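Local coordinates for 4'-phospho-dehydrooxetanocin synthase (Bacillus megaterium, PDB 5UL3), which catalyses the oxidative ring contraction of dAMP to an oxetane aldehyde in oxetanocin A biosynthesis, using cobalamin, a [4Fe-4S] cluster and S-adenosylmethionine, at residues W330-D343 with R377-E389. Numbering follows the deposited sequence.
Sequences WRPLSVEQTLKQLD and RIIDICEGLLKRE
V335 and I381 mark where the backbones come nearest, CA to CA 5.8 Å, and from there helices 335-343 and 377-386 run in the same general direction, their axes 9.6 Å apart at closest and crossing at -36°. R377 secures the N-terminal end of this pairing. With CG anti to the backbone N (chi1 171°) and the chain extended to NE, it spans to the loop before helix 335-343 and grips L333 O side-on: NE and NH2 both donate to that one oxygen, at 3.1 and 2.9 Å, with the acceptor lying in the guanidinium plane. This pair of hydrogen bonds to one carbonyl oxygen fixes the rotation of the group, whose two faces are covered by P332 CB and I381 CD1. The W330 ring stands almost perpendicular to the guanidinium, presenting its CH2 edge to R377 NH1. Further along, the contact is apolar. V335 CG2 lies against R377 CG (3.7 Å), and T338 CG2 packs on I381 CD1 while OG1 donates back to S334 O. L339 spreads its methyls over the backbone of the other helix, CD1 3.8 Å from G384 CA, where the absence of a side chain permits the close approach. L342 CD1 meets L385 CD2. Beyond the second helix, R388 NH1 forms a salt bridge to the anti lone pair of D343 OD1 (3.0 Å, N-H...O 165°), and a water links that NH1 to L339 O. Both helices belong to the partial TIM barrel of the radical SAM domain and are successive outer helices flanking strand 357-360 in sequence; T338 and L342 rest on strand 305-311, while I378 and C382 of the second helix face helix 410-426.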
# COMPACT_ATOMS: atom_id res chain seq x y z
N TRP A 330 2.69 -6.02 15.93
CA TRP A 330 3.22 -6.50 14.66
C TRP A 330 3.03 -8.01 14.58
O TRP A 330 3.45 -8.74 15.47
CB TRP A 330 4.70 -6.11 14.54
CG TRP A 330 5.35 -6.43 13.22
CD1 TRP A 330 5.16 -5.77 12.04
CD2 TRP A 330 6.33 -7.44 12.98
NE1 TRP A 330 5.96 -6.32 11.07
CE2 TRP A 330 6.68 -7.36 11.61
CE3 TRP A 330 6.95 -8.41 13.78
CZ2 TRP A 330 7.62 -8.20 11.03
CZ3 TRP A 330 7.88 -9.25 13.20
CH2 TRP A 330 8.20 -9.14 11.84
N ARG A 331 2.36 -8.46 13.51
CA ARG A 331 1.99 -9.87 13.33
C ARG A 331 2.63 -10.39 12.04
O ARG A 331 2.11 -10.13 10.94
CB ARG A 331 0.46 -10.01 13.26
CG ARG A 331 -0.29 -9.48 14.49
CD ARG A 331 -0.73 -8.02 14.32
NE ARG A 331 -1.86 -7.89 13.40
CZ ARG A 331 -2.32 -6.73 12.94
NH1 ARG A 331 -3.37 -6.69 12.12
NH2 ARG A 331 -1.73 -5.59 13.33
N PRO A 332 3.74 -11.10 12.12
CA PRO A 332 4.42 -11.57 10.90
C PRO A 332 3.90 -12.90 10.39
O PRO A 332 3.46 -13.77 11.15
CB PRO A 332 5.88 -11.73 11.36
CG PRO A 332 5.72 -12.13 12.83
CD PRO A 332 4.58 -11.27 13.32
N LEU A 333 3.93 -13.04 9.06
CA LEU A 333 3.88 -14.36 8.46
C LEU A 333 5.11 -15.16 8.84
O LEU A 333 6.21 -14.62 8.95
CB LEU A 333 3.82 -14.24 6.92
CG LEU A 333 2.54 -14.10 6.13
CD1 LEU A 333 2.84 -14.21 4.63
CD2 LEU A 333 1.53 -15.14 6.56
N SER A 334 4.95 -16.48 8.98
CA SER A 334 6.13 -17.32 9.16
C SER A 334 7.02 -17.27 7.92
O SER A 334 6.58 -16.93 6.82
CB SER A 334 5.74 -18.78 9.44
OG SER A 334 5.24 -19.42 8.27
N VAL A 335 8.30 -17.61 8.13
CA VAL A 335 9.24 -17.68 7.02
C VAL A 335 8.73 -18.65 5.97
O VAL A 335 8.78 -18.38 4.77
CB VAL A 335 10.64 -18.08 7.52
CG1 VAL A 335 11.56 -18.45 6.35
CG2 VAL A 335 11.25 -16.97 8.39
N GLU A 336 8.36 -19.86 6.41
CA GLU A 336 7.92 -20.88 5.47
C GLU A 336 6.75 -20.38 4.64
O GLU A 336 6.72 -20.52 3.42
CB GLU A 336 7.53 -22.16 6.22
CG GLU A 336 7.00 -23.27 5.35
CD GLU A 336 6.60 -24.50 6.16
OE1 GLU A 336 5.39 -24.71 6.39
OE2 GLU A 336 7.51 -25.24 6.59
N GLN A 337 5.78 -19.75 5.31
CA GLN A 337 4.59 -19.26 4.62
C GLN A 337 4.91 -18.10 3.68
O GLN A 337 4.40 -18.05 2.56
CB GLN A 337 3.55 -18.85 5.66
CG GLN A 337 2.26 -18.42 5.07
CD GLN A 337 1.52 -19.56 4.38
OE1 GLN A 337 0.63 -19.32 3.57
NE2 GLN A 337 1.87 -20.80 4.71
N THR A 338 5.71 -17.15 4.15
CA THR A 338 6.20 -16.06 3.30
C THR A 338 6.79 -16.62 2.00
O THR A 338 6.47 -16.14 0.90
CB THR A 338 7.24 -15.22 4.06
OG1 THR A 338 6.63 -14.63 5.21
CG2 THR A 338 7.77 -14.07 3.17
N LEU A 339 7.63 -17.64 2.11
CA LEU A 339 8.28 -18.18 0.91
C LEU A 339 7.29 -18.92 0.02
O LEU A 339 7.38 -18.85 -1.21
CB LEU A 339 9.44 -19.09 1.32
CG LEU A 339 10.63 -18.34 1.95
CD1 LEU A 339 11.68 -19.29 2.54
CD2 LEU A 339 11.26 -17.37 0.94
N LYS A 340 6.32 -19.62 0.63
CA LYS A 340 5.29 -20.29 -0.15
C LYS A 340 4.43 -19.27 -0.89
O LYS A 340 4.16 -19.43 -2.09
CB LYS A 340 4.40 -21.15 0.76
CG LYS A 340 3.10 -21.55 0.03
CD LYS A 340 2.07 -22.13 0.98
CE LYS A 340 0.84 -22.67 0.25
NZ LYS A 340 0.06 -21.62 -0.49
N GLN A 341 3.97 -18.23 -0.19
CA GLN A 341 3.10 -17.26 -0.84
C GLN A 341 3.85 -16.50 -1.94
O GLN A 341 3.28 -16.21 -3.00
CB GLN A 341 2.52 -16.28 0.20
CG GLN A 341 1.56 -17.02 1.17
CD GLN A 341 0.72 -16.08 2.01
OE1 GLN A 341 0.45 -14.94 1.62
NE2 GLN A 341 0.27 -16.57 3.16
N LEU A 342 5.12 -16.18 -1.70
CA LEU A 342 5.91 -15.54 -2.76
C LEU A 342 6.03 -16.46 -3.97
O LEU A 342 5.87 -16.02 -5.12
CB LEU A 342 7.29 -15.15 -2.22
CG LEU A 342 7.34 -13.92 -1.29
CD1 LEU A 342 8.68 -13.89 -0.58
CD2 LEU A 342 7.08 -12.60 -2.05
N ASP A 343 6.28 -17.74 -3.73
CA ASP A 343 6.37 -18.70 -4.82
C ASP A 343 5.07 -18.77 -5.61
O ASP A 343 5.10 -18.80 -6.85
CB ASP A 343 6.75 -20.08 -4.27
CG ASP A 343 6.86 -21.13 -5.37
OD1 ASP A 343 7.86 -21.11 -6.11
OD2 ASP A 343 5.93 -21.97 -5.49
N ARG A 377 14.84 -13.61 10.97
CA ARG A 377 13.71 -13.95 10.13
C ARG A 377 13.86 -13.38 8.72
O ARG A 377 13.58 -14.06 7.73
CB ARG A 377 12.42 -13.45 10.78
CG ARG A 377 11.20 -13.57 9.90
CD ARG A 377 9.93 -13.23 10.64
NE ARG A 377 8.78 -13.16 9.75
CZ ARG A 377 8.50 -12.13 8.95
NH1 ARG A 377 9.30 -11.06 8.93
NH2 ARG A 377 7.41 -12.15 8.18
N ILE A 378 14.29 -12.12 8.62
CA ILE A 378 14.47 -11.52 7.30
C ILE A 378 15.58 -12.25 6.54
O ILE A 378 15.44 -12.55 5.34
CB ILE A 378 14.75 -10.01 7.43
CG1 ILE A 378 13.58 -9.28 8.11
CG2 ILE A 378 15.05 -9.39 6.04
CD1 ILE A 378 12.23 -9.40 7.39
N ILE A 379 16.69 -12.53 7.22
CA ILE A 379 17.80 -13.22 6.57
C ILE A 379 17.35 -14.59 6.06
O ILE A 379 17.70 -14.99 4.94
CB ILE A 379 19.01 -13.32 7.52
CG1 ILE A 379 19.63 -11.92 7.67
CG2 ILE A 379 20.02 -14.32 6.98
CD1 ILE A 379 20.63 -11.80 8.81
N ASP A 380 16.52 -15.30 6.84
CA ASP A 380 15.98 -16.59 6.38
C ASP A 380 15.08 -16.45 5.15
O ASP A 380 15.12 -17.28 4.24
CB ASP A 380 15.21 -17.27 7.52
CG ASP A 380 16.12 -17.74 8.66
OD1 ASP A 380 17.35 -17.58 8.54
OD2 ASP A 380 15.60 -18.25 9.68
N ILE A 381 14.22 -15.42 5.12
CA ILE A 381 13.43 -15.17 3.91
C ILE A 381 14.34 -14.90 2.72
O ILE A 381 14.16 -15.47 1.63
CB ILE A 381 12.44 -14.02 4.15
CG1 ILE A 381 11.38 -14.44 5.18
CG2 ILE A 381 11.77 -13.58 2.82
CD1 ILE A 381 10.60 -13.27 5.78
N CYS A 382 15.36 -14.06 2.92
CA CYS A 382 16.30 -13.74 1.85
C CYS A 382 17.04 -14.99 1.38
O CYS A 382 17.24 -15.18 0.18
CB CYS A 382 17.29 -12.69 2.32
SG CYS A 382 16.54 -11.06 2.52
N GLU A 383 17.45 -15.85 2.32
CA GLU A 383 18.12 -17.09 1.94
C GLU A 383 17.20 -17.96 1.11
O GLU A 383 17.64 -18.61 0.15
CB GLU A 383 18.60 -17.85 3.18
CG GLU A 383 19.85 -17.24 3.80
CD GLU A 383 20.43 -18.06 4.94
OE1 GLU A 383 19.66 -18.71 5.69
OE2 GLU A 383 21.67 -18.06 5.09
N GLY A 384 15.91 -17.98 1.45
CA GLY A 384 14.94 -18.72 0.64
C GLY A 384 14.80 -18.16 -0.76
O GLY A 384 14.71 -18.91 -1.73
N LEU A 385 14.76 -16.83 -0.89
CA LEU A 385 14.68 -16.21 -2.21
C LEU A 385 15.92 -16.51 -3.03
O LEU A 385 15.85 -16.69 -4.25
CB LEU A 385 14.49 -14.69 -2.07
CG LEU A 385 13.11 -14.26 -1.56
CD1 LEU A 385 13.05 -12.75 -1.38
CD2 LEU A 385 12.04 -14.71 -2.56
N LEU A 386 17.08 -16.57 -2.37
CA LEU A 386 18.33 -16.81 -3.07
C LEU A 386 18.44 -18.25 -3.56
O LEU A 386 19.27 -18.53 -4.43
CB LEU A 386 19.50 -16.44 -2.15
CG LEU A 386 19.67 -14.93 -1.91
CD1 LEU A 386 20.63 -14.66 -0.75
CD2 LEU A 386 20.15 -14.24 -3.19
N LYS A 387 17.63 -19.16 -3.01
CA LYS A 387 17.58 -20.54 -3.49
C LYS A 387 16.74 -20.69 -4.75
O LYS A 387 16.83 -21.74 -5.40
CB LYS A 387 17.04 -21.47 -2.41
CG LYS A 387 18.00 -21.74 -1.28
CD LYS A 387 17.33 -22.49 -0.15
CE LYS A 387 18.18 -22.44 1.10
NZ LYS A 387 17.49 -23.08 2.26
N ARG A 388 15.93 -19.70 -5.10
CA ARG A 388 15.09 -19.80 -6.27
C ARG A 388 15.95 -19.81 -7.54
O ARG A 388 17.09 -19.34 -7.55
CB ARG A 388 14.08 -18.65 -6.32
CG ARG A 388 13.15 -18.60 -5.10
CD ARG A 388 12.19 -17.43 -5.23
NE ARG A 388 11.36 -17.59 -6.42
CZ ARG A 388 10.32 -18.41 -6.50
NH1 ARG A 388 9.97 -19.15 -5.45
NH2 ARG A 388 9.63 -18.50 -7.63
N GLU A 389 15.37 -20.33 -8.62
CA GLU A 389 16.10 -20.39 -9.88
C GLU A 389 16.20 -19.01 -10.53
O GLU A 389 17.26 -18.66 -11.06
CB GLU A 389 15.45 -21.39 -10.82
CG GLU A 389 16.02 -21.39 -12.23
CD GLU A 389 15.21 -22.24 -13.18
OE1 GLU A 389 14.53 -23.18 -12.70
OE2 GLU A 389 15.23 -21.96 -14.40
O HOH W 1 10.02 -18.58 -2.62
O HOH W 2 7.43 -19.42 -8.40